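Side-chain contact in globin protein (Ramazzottius varieornatus, PDB 5ZIQ), which binds heme through two axial histidines as a hexacoordinated globin and may bind or carry oxygen, though its physiological role is unknown: residues Arg152-Lys155 / Ile156-Ser159. Sequence-based numbering, arbitrary orientation. Where two conformers were deposited one is given.
Sequences RIYK and IWIS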
ATOM      1  N   ARG A 152     -11.932   6.413  -8.543  1.00  9.07           N
ATOM      2  CA  ARG A 152     -11.379   6.292  -9.900  1.00  8.79           C
ATOM      3  C   ARG A 152      -9.867   6.555  -9.880  1.00  9.13           C
ATOM      4  O   ARG A 152      -9.074   5.788 -10.446  1.00  9.45           O
ATOM      5  CB  ARG A 152     -12.074   7.276 -10.848  1.00  8.56           C
ATOM      6  CG  ARG A 152     -11.532   7.294 -12.278  1.00  8.80           C
ATOM      7  CD  ARG A 152     -12.179   8.410 -13.090  1.00  9.00           C
ATOM      8  NE  ARG A 152     -11.963   9.754 -12.561  1.00  9.55           N
ATOM      9  CZ  ARG A 152     -10.862  10.475 -12.754  1.00 10.16           C
ATOM     10  NH1 ARG A 152      -9.862  10.030 -13.498  1.00 10.43           N
ATOM     11  NH2 ARG A 152     -10.764  11.675 -12.195  1.00 11.31           N
ATOM     12  N   ILE A 153      -9.480   7.651  -9.231  1.00  8.83           N
ATOM     13  CA  ILE A 153      -8.063   8.075  -9.220  1.00  7.91           C
ATOM     14  C   ILE A 153      -7.217   7.068  -8.445  1.00  8.01           C
ATOM     15  O   ILE A 153      -6.117   6.688  -8.902  1.00  8.38           O
ATOM     16  CB  ILE A 153      -7.907   9.498  -8.624  1.00  8.50           C
ATOM     17  CG1 ILE A 153      -8.552  10.510  -9.583  1.00  9.24           C
ATOM     18  CG2 ILE A 153      -6.443   9.835  -8.252  1.00 10.17           C
ATOM     19  CD1 ILE A 153      -8.807  11.874  -8.976  1.00 10.51           C
ATOM     20  N   TYR A 154      -7.702   6.644  -7.273  1.00  8.22           N
ATOM     21  CA  TYR A 154      -6.951   5.649  -6.500  1.00  8.34           C
ATOM     22  C   TYR A 154      -6.772   4.337  -7.250  1.00  8.10           C
ATOM     23  O   TYR A 154      -5.701   3.745  -7.182  1.00  9.40           O
ATOM     24  CB  TYR A 154      -7.577   5.391  -5.117  1.00  8.46           C
ATOM     25  CG  TYR A 154      -7.182   6.422  -4.063  1.00  9.16           C
ATOM     26  CD1 TYR A 154      -5.840   6.582  -3.668  1.00  9.58           C
ATOM     27  CD2 TYR A 154      -8.155   7.232  -3.449  1.00 10.21           C
ATOM     28  CE1 TYR A 154      -5.483   7.530  -2.702  1.00 10.69           C
ATOM     29  CE2 TYR A 154      -7.796   8.187  -2.473  1.00 10.54           C
ATOM     30  CZ  TYR A 154      -6.459   8.324  -2.121  1.00 10.88           C
ATOM     31  OH  TYR A 154      -6.092   9.249  -1.152  1.00 10.98           O
ATOM     32  N   LYS A 155      -7.783   3.915  -8.009  1.00  8.55           N
ATOM     33  CA  LYS A 155      -7.667   2.658  -8.753  1.00  9.47           C
ATOM     34  C   LYS A 155      -6.548   2.796  -9.799  1.00  8.90           C
ATOM     35  O   LYS A 155      -5.739   1.875  -9.942  1.00 10.01           O
ATOM     36  CB  LYS A 155      -9.006   2.278  -9.368  1.00 10.43           C
ATOM     37  CG  LYS A 155      -9.973   1.670  -8.355  1.00 14.53           C
ATOM     38  CD  LYS A 155     -11.313   1.408  -9.021  1.00 19.64           C
ATOM     39  CE  LYS A 155     -12.289   0.739  -8.056  1.00 24.33           C
ATOM     40  NZ  LYS A 155     -13.643   0.581  -8.654  1.00 31.01           N
ATOM     41  N   ILE A 156      -6.469   3.953 -10.475  1.00  8.64           N
ATOM     42  CA  ILE A 156      -5.423   4.167 -11.482  1.00  7.75           C
ATOM     43  C   ILE A 156      -4.041   4.180 -10.833  1.00  7.76           C
ATOM     44  O   ILE A 156      -3.086   3.515 -11.291  1.00  8.49           O
ATOM     45  CB  ILE A 156      -5.621   5.518 -12.217  1.00  7.66           C
ATOM     46  CG1 ILE A 156      -6.927   5.487 -13.035  1.00  8.54           C
ATOM     47  CG2 ILE A 156      -4.408   5.836 -13.110  1.00  8.62           C
ATOM     48  CD1 ILE A 156      -7.365   6.851 -13.570  1.00 10.48           C
ATOM     49  N   TRP A 157      -3.927   4.964  -9.768  1.00  7.05           N
ATOM     50  CA  TRP A 157      -2.626   5.175  -9.146  1.00  8.23           C
ATOM     51  C   TRP A 157      -2.154   3.916  -8.412  1.00  7.85           C
ATOM     52  O   TRP A 157      -0.990   3.523  -8.532  1.00  8.28           O
ATOM     53  CB  TRP A 157      -2.695   6.395  -8.219  1.00  8.65           C
ATOM     54  CG  TRP A 157      -1.425   6.644  -7.450  1.00  9.39           C
ATOM     55  CD1 TRP A 157      -0.301   7.273  -7.896  1.00 10.17           C
ATOM     56  CD2 TRP A 157      -1.185   6.279  -6.102  1.00 10.03           C
ATOM     57  NE1 TRP A 157       0.635   7.337  -6.886  1.00 10.37           N
ATOM     58  CE2 TRP A 157       0.121   6.726  -5.770  1.00 10.34           C
ATOM     59  CE3 TRP A 157      -1.949   5.611  -5.128  1.00 10.36           C
ATOM     60  CZ2 TRP A 157       0.688   6.519  -4.500  1.00 12.67           C
ATOM     61  CZ3 TRP A 157      -1.389   5.413  -3.859  1.00 12.89           C
ATOM     62  CH2 TRP A 157      -0.073   5.857  -3.567  1.00 13.44           C
ATOM     63  N   ILE A 158      -3.042   3.269  -7.659  1.00  8.57           N
ATOM     64  CA  ILE A 158      -2.633   2.039  -6.953  1.00  8.97           C
ATOM     65  C   ILE A 158      -2.210   0.973  -7.967  1.00  9.33           C
ATOM     66  O   ILE A 158      -1.185   0.313  -7.759  1.00 10.79           O
ATOM     67  CB  ILE A 158      -3.742   1.517  -6.008  1.00  9.14           C
ATOM     68  CG1 ILE A 158      -3.975   2.525  -4.877  1.00  9.25           C
ATOM     69  CG2 ILE A 158      -3.376   0.148  -5.427  1.00 11.36           C
ATOM     70  CD1 ILE A 158      -5.219   2.253  -4.057  1.00 10.92           C
ATOM     71  N   SER A 159      -2.971   0.825  -9.055  0.50  9.65           N
ATOM     72  CA  SER A 159      -2.601  -0.126 -10.124  0.50  9.58           C
ATOM     73  C   SER A 159      -1.210   0.161 -10.691  0.50  9.14           C
ATOM     74  O   SER A 159      -0.399  -0.751 -10.851  0.50 10.71           O
ATOM     75  CB  SER A 159      -3.634  -0.121 -11.252  0.50 10.01           C
ATOM     76  OG  SER A 159      -4.831  -0.720 -10.808  0.50 11.85           O
TER
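Four consecutive i to i+4 bonds join R152-K155 to I156-S159 as a continuous stretch of helix 148-170, from the 2.7 Å bond of I158 N to Y154 O to the longer one of I156 N to R152 O, 3.2 Å. The side chains meet one turn apart. With I158 CG1 anti to the carbonyl carbon (chi1 -65°) and the chain extended beyond it, CD1 reaches back to within 4.1 Å of Y154 CB. I158 also packs on L134 and V135 of helix 127-142, while W157 reaches Y92, A95 and V96 of helix 79-97 and the Y154 OH is hydrogen-bonded to S34 OG on helix 25-38. With an alanine at I158, the CD1 contact to Y154 CB would be lost, and a gap would probably open toward L134 and V135. The Y154 ring meets W157 along its edge, with CE3 of the indole near the phenol plane and 4.3 Å from Y154 CD1. On the outer side, R152 and I156 run side by side, and I156 CD1 comes 4.0 Å from R152 NH1. I153 CG1 sits over one face of the guanidinium, toward its rim. R152 NH1 forms a salt bridge with D27 and NH2 a hydrogen bond with N149, while K155 NZ forms a salt bridge with E151. This is an amphipathic helix of the globin fold: Y154, W157 and I158 face three other helices, while R152, K155 and S159 lie on the exposed side.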